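Long-range contacts in helicase of the snf2/rad54 family (Sulfolobus solfataricus, PDB 1Z5Z), which probably uses ATP hydrolysis, as a SWI2/SNF2-family ATPase, to move along DNA or remodel protein-DNA complexes, the modelled part being its C-terminal RecA-like domain: residues V33-Q41 with R93-I104; V223-L233 with R261-G269. All blocks are in the same frame, centred on the assembly; numbering follows the deposited sequence.

Interaction 1 (V33-Q41 with R93-I104); sequences VYCNLTPEQ and RRSGKMIRTMEI
The side-chain oxygen of Gln-41 is gripped by two backbone amides, one from each segment. Gly-96 N donates to Gln-41 OE1 across the contact at 3.0 Å, almost straight (175°) but tilted from the carbonyl plane, while Thr-38 N reaches the same OE1 in that plane, on a lone pair. Gln-41 N in turn donates to Thr-38 OG1, which completes a capping box at the start of helix 39-55. With NE2 held by the carbonyl of Ile-78 and by a water that also takes the N-H of Lys-97, the amide has little freedom to flip.

Further out, Arg-94 takes Glu-40 side-on. Its NE meets Glu-40 OE1 on the syn lone pair at 3.1 Å, and its NH1 meets Glu-40 OE2 at 2.7 Å, the two groups lying nearly coplanar (16°). Glu-40 reaches out with CG trans to its N (chi1 177°) and the chain extended, whereas Arg-94 bends at chi3 to turn its guanidinium edge to the carboxylate. A leucine in place of Arg-94 would probably cost Glu-40 its two-bond partner, leaving Lys-86 to meet its charge, and take the guanidinium donor from the carbonyls of Gly-87 and Glu-89.

Gly-96 has its CA 3.2 Å from Asn-36 O, a CA-H...O approach, and a side chain there would clash with that oxygen. Beyond it, Cys-35 SG rests 3.6 Å from Arg-100 CG, and Val-33 CG1 sits over the centre of one face of the Arg-100 guanidinium, 3.5 Å from CZ.

Helix 96-110 thus packs against the edge strand 29-35 of the parallel sheet; strand 216-222 hydrogen-bonds to that strand, and helix 122-136 touches Met-98 on the helix.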
loop_
_atom_site.group_PDB
_atom_site.type_symbol
_atom_site.label_atom_id
_atom_site.label_comp_id
_atom_site.label_asym_id
_atom_site.label_seq_id
_atom_site.Cartn_x
_atom_site.Cartn_y
_atom_site.Cartn_z
ATOM N N VAL A 33 -9.799 2.200 -5.762
ATOM C CA VAL A 33 -9.731 1.207 -6.819
ATOM C C VAL A 33 -9.694 -0.129 -6.063
ATOM O O VAL A 33 -8.715 -0.445 -5.377
ATOM C CB VAL A 33 -8.463 1.402 -7.679
ATOM C CG1 VAL A 33 -8.193 0.155 -8.547
ATOM C CG2 VAL A 33 -8.628 2.656 -8.567
ATOM N N TYR A 34 -10.786 -0.888 -6.142
ATOM C CA TYR A 34 -10.889 -2.176 -5.444
ATOM C C TYR A 34 -10.235 -3.287 -6.224
ATOM O O TYR A 34 -10.512 -3.510 -7.403
ATOM C CB TYR A 34 -12.345 -2.503 -5.160
ATOM C CG TYR A 34 -12.948 -1.455 -4.268
ATOM C CD1 TYR A 34 -12.760 -1.501 -2.898
ATOM C CD2 TYR A 34 -13.637 -0.357 -4.810
ATOM C CE1 TYR A 34 -13.231 -0.474 -2.063
ATOM C CE2 TYR A 34 -14.118 0.674 -3.993
ATOM C CZ TYR A 34 -13.905 0.602 -2.623
ATOM O OH TYR A 34 -14.364 1.586 -1.799
ATOM N N CYS A 35 -9.348 -3.982 -5.541
ATOM C CA CYS A 35 -8.586 -5.031 -6.159
ATOM C C CYS A 35 -8.755 -6.293 -5.357
ATOM O O CYS A 35 -8.510 -6.311 -4.153
ATOM C CB CYS A 35 -7.091 -4.665 -6.178
ATOM S SG CYS A 35 -6.651 -2.992 -6.706
ATOM N N ASN A 36 -9.154 -7.356 -6.046
ATOM C CA ASN A 36 -9.349 -8.655 -5.441
ATOM C C ASN A 36 -7.979 -9.303 -5.253
ATOM O O ASN A 36 -7.084 -9.141 -6.081
ATOM C CB ASN A 36 -10.205 -9.550 -6.367
ATOM C CG ASN A 36 -11.584 -8.955 -6.637
ATOM O OD1 ASN A 36 -12.395 -8.795 -5.715
ATOM N ND2 ASN A 36 -11.844 -8.594 -7.889
ATOM N N LEU A 37 -7.829 -10.025 -4.152
ATOM C CA LEU A 37 -6.605 -10.741 -3.878
ATOM C C LEU A 37 -6.614 -11.959 -4.811
ATOM O O LEU A 37 -7.676 -12.435 -5.222
ATOM C CB LEU A 37 -6.623 -11.259 -2.447
ATOM C CG LEU A 37 -6.479 -10.249 -1.314
ATOM C CD1 LEU A 37 -6.650 -10.984 0.003
ATOM C CD2 LEU A 37 -5.081 -9.578 -1.419
ATOM N N THR A 38 -5.428 -12.453 -5.122
ATOM C CA THR A 38 -5.277 -13.644 -5.930
ATOM C C THR A 38 -5.481 -14.817 -4.946
ATOM O O THR A 38 -5.336 -14.651 -3.736
ATOM C CB THR A 38 -3.845 -13.784 -6.410
ATOM O OG1 THR A 38 -3.009 -13.835 -5.252
ATOM C CG2 THR A 38 -3.425 -12.614 -7.329
ATOM N N PRO A 39 -5.805 -16.011 -5.452
ATOM C CA PRO A 39 -5.993 -17.162 -4.563
ATOM C C PRO A 39 -4.793 -17.349 -3.610
ATOM O O PRO A 39 -4.969 -17.610 -2.407
ATOM C CB PRO A 39 -6.132 -18.331 -5.541
ATOM C CG PRO A 39 -6.829 -17.728 -6.672
ATOM C CD PRO A 39 -6.155 -16.359 -6.845
ATOM N N GLU A 40 -3.576 -17.218 -4.142
ATOM C CA GLU A 40 -2.388 -17.365 -3.324
ATOM C C GLU A 40 -2.469 -16.320 -2.178
ATOM O O GLU A 40 -2.368 -16.671 -0.997
ATOM C CB GLU A 40 -1.121 -17.175 -4.175
ATOM C CG GLU A 40 0.228 -17.243 -3.375
ATOM C CD GLU A 40 1.483 -16.879 -4.209
ATOM O OE1 GLU A 40 1.356 -16.211 -5.257
ATOM O OE2 GLU A 40 2.618 -17.227 -3.802
ATOM N N GLN A 41 -2.706 -15.056 -2.519
ATOM C CA GLN A 41 -2.798 -14.000 -1.506
ATOM C C GLN A 41 -3.876 -14.249 -0.459
ATOM O O GLN A 41 -3.656 -14.010 0.737
ATOM C CB GLN A 41 -3.045 -12.625 -2.160
ATOM C CG GLN A 41 -1.851 -12.037 -2.904
ATOM C CD GLN A 41 -2.161 -10.678 -3.551
ATOM O OE1 GLN A 41 -3.082 -10.556 -4.378
ATOM N NE2 GLN A 41 -1.396 -9.650 -3.172
ATOM N N ARG A 93 1.209 -11.024 -12.063
ATOM C CA ARG A 93 0.287 -12.144 -11.821
ATOM C C ARG A 93 0.020 -12.542 -10.377
ATOM O O ARG A 93 -1.092 -12.955 -10.036
ATOM C CB ARG A 93 0.776 -13.405 -12.584
ATOM C CG ARG A 93 0.074 -14.732 -12.235
ATOM C CD ARG A 93 0.580 -15.883 -13.039
ATOM N NE ARG A 93 1.949 -15.712 -13.563
ATOM C CZ ARG A 93 2.737 -16.716 -13.926
ATOM N NH1 ARG A 93 3.928 -16.461 -14.360
ATOM N NH2 ARG A 93 2.417 -17.962 -13.666
ATOM N N ARG A 94 1.022 -12.428 -9.519
ATOM C CA ARG A 94 0.852 -12.813 -8.122
ATOM C C ARG A 94 0.155 -11.757 -7.248
ATOM O O ARG A 94 -0.206 -12.027 -6.096
ATOM C CB ARG A 94 2.214 -13.160 -7.541
ATOM C CG ARG A 94 2.901 -14.303 -8.312
ATOM C CD ARG A 94 4.245 -14.629 -7.678
ATOM N NE ARG A 94 4.081 -15.129 -6.323
ATOM C CZ ARG A 94 5.090 -15.311 -5.478
ATOM N NH1 ARG A 94 4.863 -15.785 -4.259
ATOM N NH2 ARG A 94 6.319 -15.001 -5.857
ATOM N N SER A 95 -0.082 -10.580 -7.807
ATOM C CA SER A 95 -0.700 -9.517 -7.022
ATOM C C SER A 95 -1.961 -8.832 -7.613
ATOM O O SER A 95 -1.899 -8.187 -8.637
ATOM C CB SER A 95 0.401 -8.458 -6.685
ATOM O OG SER A 95 -0.184 -7.208 -6.298
ATOM N N GLY A 96 -3.097 -8.964 -6.938
ATOM C CA GLY A 96 -4.304 -8.282 -7.401
ATOM C C GLY A 96 -4.035 -6.805 -7.674
ATOM O O GLY A 96 -4.500 -6.284 -8.692
ATOM N N LYS A 97 -3.275 -6.139 -6.779
ATOM C CA LYS A 97 -2.916 -4.718 -6.917
ATOM C C LYS A 97 -2.014 -4.426 -8.106
ATOM O O LYS A 97 -2.222 -3.453 -8.828
ATOM C CB LYS A 97 -2.208 -4.194 -5.634
ATOM C CG LYS A 97 -3.142 -3.947 -4.450
ATOM C CD LYS A 97 -2.430 -3.126 -3.354
ATOM C CE LYS A 97 -3.289 -2.992 -2.126
ATOM N NZ LYS A 97 -2.530 -2.377 -1.020
ATOM N N MET A 98 -0.985 -5.249 -8.287
ATOM C CA MET A 98 -0.069 -5.096 -9.412
ATOM C C MET A 98 -0.871 -5.265 -10.706
ATOM O O MET A 98 -0.660 -4.547 -11.676
ATOM C CB MET A 98 1.019 -6.176 -9.355
ATOM C CG MET A 98 2.449 -5.712 -9.141
ATOM S SD MET A 98 2.833 -3.969 -8.823
ATOM C CE MET A 98 3.086 -3.530 -10.468
ATOM N N ILE A 99 -1.793 -6.217 -10.719
ATOM C CA ILE A 99 -2.593 -6.445 -11.915
ATOM C C ILE A 99 -3.400 -5.191 -12.254
ATOM O O ILE A 99 -3.463 -4.802 -13.418
ATOM C CB ILE A 99 -3.533 -7.655 -11.714
ATOM C CG1 ILE A 99 -2.727 -8.946 -11.790
ATOM C CG2 ILE A 99 -4.671 -7.647 -12.769
ATOM C CD1 ILE A 99 -3.417 -10.140 -11.099
ATOM N N ARG A 100 -4.017 -4.557 -11.258
ATOM C CA ARG A 100 -4.777 -3.357 -11.557
ATOM C C ARG A 100 -3.835 -2.206 -11.887
ATOM O O ARG A 100 -4.176 -1.340 -12.695
ATOM C CB ARG A 100 -5.679 -2.942 -10.380
ATOM C CG ARG A 100 -6.842 -3.866 -10.146
ATOM C CD ARG A 100 -7.900 -3.694 -11.228
ATOM N NE ARG A 100 -9.141 -3.186 -10.655
ATOM C CZ ARG A 100 -9.669 -2.000 -10.943
ATOM N NH1 ARG A 100 -10.805 -1.629 -10.350
ATOM N NH2 ARG A 100 -9.069 -1.191 -11.822
ATOM N N THR A 101 -2.654 -2.185 -11.275
ATOM C CA THR A 101 -1.720 -1.101 -11.543
ATOM C C THR A 101 -1.289 -1.037 -13.018
ATOM O O THR A 101 -1.221 0.048 -13.602
ATOM C CB THR A 101 -0.483 -1.210 -10.610
ATOM O OG1 THR A 101 -0.920 -1.052 -9.243
ATOM C CG2 THR A 101 0.567 -0.117 -10.966
ATOM N N MET A 102 -0.967 -2.180 -13.615
ATOM C CA MET A 102 -0.583 -2.184 -15.024
ATOM C C MET A 102 -1.796 -1.722 -15.874
ATOM O O MET A 102 -1.606 -1.077 -16.893
ATOM C CB MET A 102 -0.117 -3.571 -15.465
ATOM C CG MET A 102 1.136 -4.111 -14.699
ATOM S SD MET A 102 2.446 -2.919 -14.403
ATOM C CE MET A 102 3.058 -2.655 -16.132
ATOM N N GLU A 103 -3.022 -2.026 -15.447
ATOM C CA GLU A 103 -4.194 -1.588 -16.205
ATOM C C GLU A 103 -4.295 -0.089 -16.135
ATOM O O GLU A 103 -4.591 0.559 -17.143
ATOM C CB GLU A 103 -5.503 -2.183 -15.676
ATOM C CG GLU A 103 -5.471 -3.698 -15.562
ATOM C CD GLU A 103 -6.775 -4.299 -15.043
ATOM O OE1 GLU A 103 -7.515 -3.632 -14.291
ATOM O OE2 GLU A 103 -7.042 -5.463 -15.392
ATOM N N ILE A 104 -4.039 0.478 -14.955
ATOM C CA ILE A 104 -4.130 1.927 -14.809
ATOM C C ILE A 104 -3.026 2.590 -15.614
ATOM O O ILE A 104 -3.227 3.601 -16.293
ATOM C CB ILE A 104 -3.991 2.363 -13.333
ATOM C CG1 ILE A 104 -5.238 1.950 -12.531
ATOM C CG2 ILE A 104 -3.739 3.846 -13.283
ATOM C CD1 ILE A 104 -5.040 1.963 -10.970
HETATM O O HOH W 1 -2.958 -7.348 -4.073
#

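Interaction 2 (V223-L233 with R261-G269)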
loop_
_atom_site.group_PDB
_atom_site.type_symbol
_atom_site.label_atom_id
_atom_site.label_comp_id
_atom_site.label_asym_id
_atom_site.label_seq_id
_atom_site.Cartn_x
_atom_site.Cartn_y
_atom_site.Cartn_z
ATOM N N VAL A 223 -9.942 -5.899 -1.635
ATOM C CA VAL A 223 -11.321 -6.305 -1.356
ATOM C C VAL A 223 -11.423 -7.305 -0.238
ATOM O O VAL A 223 -10.739 -8.329 -0.237
ATOM C CB VAL A 223 -12.021 -6.885 -2.638
ATOM C CG1 VAL A 223 -13.410 -7.441 -2.270
ATOM C CG2 VAL A 223 -12.159 -5.763 -3.708
ATOM N N GLY A 224 -12.263 -6.964 0.739
ATOM C CA GLY A 224 -12.516 -7.832 1.878
ATOM C C GLY A 224 -11.407 -7.958 2.917
ATOM O O GLY A 224 -11.418 -8.899 3.719
ATOM N N THR A 225 -10.467 -7.017 2.934
ATOM C CA THR A 225 -9.370 -7.111 3.897
ATOM C C THR A 225 -9.391 -5.942 4.818
ATOM O O THR A 225 -10.261 -5.067 4.693
ATOM C CB THR A 225 -8.030 -7.085 3.196
ATOM O OG1 THR A 225 -7.873 -5.796 2.612
ATOM C CG2 THR A 225 -7.979 -8.136 2.110
ATOM N N LEU A 226 -8.402 -5.896 5.713
ATOM C CA LEU A 226 -8.319 -4.798 6.661
ATOM C C LEU A 226 -8.190 -3.497 5.898
ATOM O O LEU A 226 -8.540 -2.452 6.460
ATOM C CB LEU A 226 -7.094 -4.943 7.626
ATOM C CG LEU A 226 -5.694 -4.640 7.074
ATOM C CD1 LEU A 226 -4.705 -4.674 8.215
ATOM C CD2 LEU A 226 -5.271 -5.657 6.019
ATOM N N GLU A 227 -7.684 -3.526 4.651
ATOM C CA GLU A 227 -7.567 -2.242 3.942
ATOM C C GLU A 227 -8.977 -1.684 3.672
ATOM O O GLU A 227 -9.240 -0.476 3.787
ATOM C CB GLU A 227 -6.835 -2.421 2.615
ATOM C CG GLU A 227 -5.359 -2.828 2.757
ATOM C CD GLU A 227 -4.639 -2.848 1.418
ATOM O OE1 GLU A 227 -3.456 -2.418 1.338
ATOM O OE2 GLU A 227 -5.251 -3.313 0.440
ATOM N N GLU A 228 -9.896 -2.569 3.295
ATOM C CA GLU A 228 -11.253 -2.127 3.037
ATOM C C GLU A 228 -11.935 -1.657 4.325
ATOM O O GLU A 228 -12.611 -0.628 4.312
ATOM C CB GLU A 228 -12.093 -3.253 2.428
ATOM C CG GLU A 228 -13.472 -2.742 1.992
ATOM C CD GLU A 228 -14.049 -3.605 0.908
ATOM O OE1 GLU A 228 -14.546 -3.036 -0.087
ATOM O OE2 GLU A 228 -13.984 -4.838 1.049
ATOM N N LYS A 229 -11.794 -2.437 5.404
ATOM C CA LYS A 229 -12.392 -2.110 6.710
ATOM C C LYS A 229 -11.944 -0.790 7.270
ATOM O O LYS A 229 -12.757 0.018 7.729
ATOM C CB LYS A 229 -12.059 -3.177 7.743
ATOM C CG LYS A 229 -13.009 -4.342 7.776
ATOM C CD LYS A 229 -13.202 -4.925 6.425
ATOM C CE LYS A 229 -14.056 -6.152 6.503
ATOM N NZ LYS A 229 -13.390 -7.114 5.640
ATOM N N ILE A 230 -10.638 -0.581 7.285
ATOM C CA ILE A 230 -10.141 0.674 7.794
ATOM C C ILE A 230 -10.634 1.833 6.941
ATOM O O ILE A 230 -11.066 2.851 7.463
ATOM C CB ILE A 230 -8.612 0.679 7.848
ATOM C CG1 ILE A 230 -8.150 -0.191 9.012
ATOM C CG2 ILE A 230 -8.129 2.099 8.015
ATOM C CD1 ILE A 230 -6.797 -0.930 8.768
ATOM N N ASP A 231 -10.605 1.684 5.624
ATOM C CA ASP A 231 -11.078 2.777 4.782
ATOM C C ASP A 231 -12.532 3.088 5.098
ATOM O O ASP A 231 -12.897 4.245 5.311
ATOM C CB ASP A 231 -10.952 2.419 3.307
ATOM C CG ASP A 231 -11.116 3.630 2.408
ATOM O OD1 ASP A 231 -12.249 3.885 1.958
ATOM O OD2 ASP A 231 -10.103 4.336 2.165
ATOM N N GLN A 232 -13.364 2.049 5.123
ATOM C CA GLN A 232 -14.774 2.235 5.435
ATOM C C GLN A 232 -14.983 2.927 6.773
ATOM O O GLN A 232 -15.796 3.839 6.879
ATOM C CB GLN A 232 -15.503 0.887 5.460
ATOM C CG GLN A 232 -15.692 0.294 4.083
ATOM C CD GLN A 232 -16.221 -1.118 4.124
ATOM O OE1 GLN A 232 -16.416 -1.746 3.081
ATOM N NE2 GLN A 232 -16.446 -1.634 5.329
ATOM N N LEU A 233 -14.262 2.496 7.797
ATOM C CA LEU A 233 -14.415 3.098 9.129
ATOM C C LEU A 233 -14.128 4.612 9.203
ATOM O O LEU A 233 -14.853 5.354 9.883
ATOM C CB LEU A 233 -13.516 2.388 10.124
ATOM C CG LEU A 233 -14.062 1.136 10.776
ATOM C CD1 LEU A 233 -12.964 0.514 11.610
ATOM C CD2 LEU A 233 -15.288 1.482 11.638
ATOM N N ARG A 261 -11.160 -8.858 15.152
ATOM C CA ARG A 261 -11.524 -9.828 14.119
ATOM C C ARG A 261 -12.391 -9.195 13.025
ATOM O O ARG A 261 -12.308 -9.580 11.860
ATOM C CB ARG A 261 -12.258 -11.013 14.763
ATOM C CG ARG A 261 -12.589 -12.151 13.804
ATOM C CD ARG A 261 -13.166 -13.372 14.531
ATOM N NE ARG A 261 -12.362 -14.539 14.176
ATOM C CZ ARG A 261 -11.705 -15.296 15.043
ATOM N NH1 ARG A 261 -11.773 -15.012 16.328
ATOM N NH2 ARG A 261 -10.952 -16.305 14.613
ATOM N N LYS A 262 -13.198 -8.218 13.402
ATOM C CA LYS A 262 -14.081 -7.518 12.455
ATOM C C LYS A 262 -13.197 -6.727 11.473
ATOM O O LYS A 262 -13.425 -6.667 10.251
ATOM C CB LYS A 262 -15.015 -6.562 13.237
ATOM C CG LYS A 262 -16.508 -6.607 12.839
ATOM C CD LYS A 262 -17.049 -8.053 12.735
ATOM C CE LYS A 262 -17.828 -8.528 13.972
ATOM N NZ LYS A 262 -18.288 -9.932 13.784
ATOM N N VAL A 263 -12.148 -6.135 12.022
ATOM C CA VAL A 263 -11.247 -5.346 11.209
ATOM C C VAL A 263 -10.361 -6.149 10.269
ATOM O O VAL A 263 -10.286 -5.825 9.076
ATOM C CB VAL A 263 -10.366 -4.469 12.093
ATOM C CG1 VAL A 263 -9.274 -3.788 11.248
ATOM C CG2 VAL A 263 -11.264 -3.438 12.794
ATOM N N ILE A 264 -9.750 -7.227 10.757
ATOM C CA ILE A 264 -8.812 -7.972 9.900
ATOM C C ILE A 264 -9.179 -9.303 9.212
ATOM O O ILE A 264 -8.540 -9.721 8.238
ATOM C CB ILE A 264 -7.491 -8.204 10.662
ATOM C CG1 ILE A 264 -7.641 -9.356 11.657
ATOM C CG2 ILE A 264 -7.082 -6.916 11.407
ATOM C CD1 ILE A 264 -6.396 -9.586 12.522
ATOM N N GLU A 265 -10.204 -9.983 9.700
ATOM C CA GLU A 265 -10.557 -11.248 9.099
ATOM C C GLU A 265 -10.985 -11.056 7.637
ATOM O O GLU A 265 -11.605 -10.077 7.305
ATOM C CB GLU A 265 -11.671 -11.866 9.943
ATOM C CG GLU A 265 -12.403 -13.007 9.371
ATOM C CD GLU A 265 -13.114 -13.759 10.480
ATOM O OE1 GLU A 265 -12.465 -14.608 11.164
ATOM O OE2 GLU A 265 -14.299 -13.446 10.679
ATOM N N LEU A 266 -10.648 -11.996 6.777
ATOM C CA LEU A 266 -11.007 -11.905 5.376
ATOM C C LEU A 266 -12.516 -12.119 5.192
ATOM O O LEU A 266 -13.031 -13.150 5.595
ATOM C CB LEU A 266 -10.242 -12.966 4.606
ATOM C CG LEU A 266 -10.217 -12.837 3.071
ATOM C CD1 LEU A 266 -9.476 -11.570 2.621
ATOM C CD2 LEU A 266 -9.537 -14.070 2.496
ATOM N N SER A 267 -13.214 -11.148 4.611
ATOM C CA SER A 267 -14.650 -11.286 4.405
ATOM C C SER A 267 -15.040 -11.491 2.929
ATOM O O SER A 267 -15.970 -10.868 2.423
ATOM C CB SER A 267 -15.358 -10.060 4.961
ATOM O OG SER A 267 -14.795 -8.868 4.449
ATOM N N VAL A 268 -14.311 -12.374 2.266
ATOM C CA VAL A 268 -14.504 -12.703 0.867
ATOM C C VAL A 268 -15.399 -13.932 0.735
ATOM O O VAL A 268 -15.294 -14.869 1.516
ATOM C CB VAL A 268 -13.136 -13.006 0.212
ATOM C CG1 VAL A 268 -13.320 -13.685 -1.115
ATOM C CG2 VAL A 268 -12.344 -11.685 0.060
ATOM N N GLY A 269 -16.290 -13.910 -0.243
ATOM C CA GLY A 269 -17.171 -15.046 -0.442
ATOM C C GLY A 269 -16.313 -16.278 -0.653
ATOM O O GLY A 269 -15.268 -16.221 -1.308
#
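Bends at chi2 (52°) and chi4 (-136°) carry the Lys-229 chain along the end of helix 257-264 to Ser-267, whose OG stands between its backbone N and carbonyl carbon (chi1 52°). Lys-229 NZ donates to Ser-267 OG at 2.5 Å, short enough for the exact length to deserve caution. Lys-229 CG passes 3.4 Å from Val-263 O, against the carbonyl end of that helix.

Next to it Ser-267 N donates to Gly-224 O at 3.0 Å, in the carbonyl plane and on a lone pair. Gly-224 has a positive phi, and a CB there would run into Val-268 CG2. Its own N-H goes to Glu-228 OE2, bridging the turn before helix 226-236. Thr-225 N-caps that helix, its OG1 accepting from Glu-227 N and also bonded to Ser-222 O. The side chains of Thr-225 and Leu-266 lie side by side, CG2 of Thr-225 3.8 Å from CD1 of Leu-266. Val-263 CG1 lies loosely near Leu-226 CB and Ile-230 CG1, and its CG2 near Leu-233 CD1.

The C-terminal end of helix 257-264 and the chain after it thus pack on the first turn of helix 226-236, which follows strand 216-222. Helix 39-55 backs the joint, where Tyr-45 OH hydrogen-bonds to both Leu-226 N and Ile-264 O.

Overall arrangement
From the N terminus, the chain enters as edge strand 29-35, turns into helix 39-55, and passes through a wholly helical and loop excursion before interaction 1 brings helix 96-110 back to that turn. The other strands of the sheet follow, and interaction 2 then closes a shorter loop, joining the start of helix 226-236 to the C-terminal segment 261-269. The two contacts are in series, neither nested nor crossed, with centres about 16 Å apart. They meet where the first and last strands pair: Lys-97 NZ forms a salt bridge with Glu-227 OE1 (2.5 Å), and Tyr-34 packs on Val-223 and Glu-228.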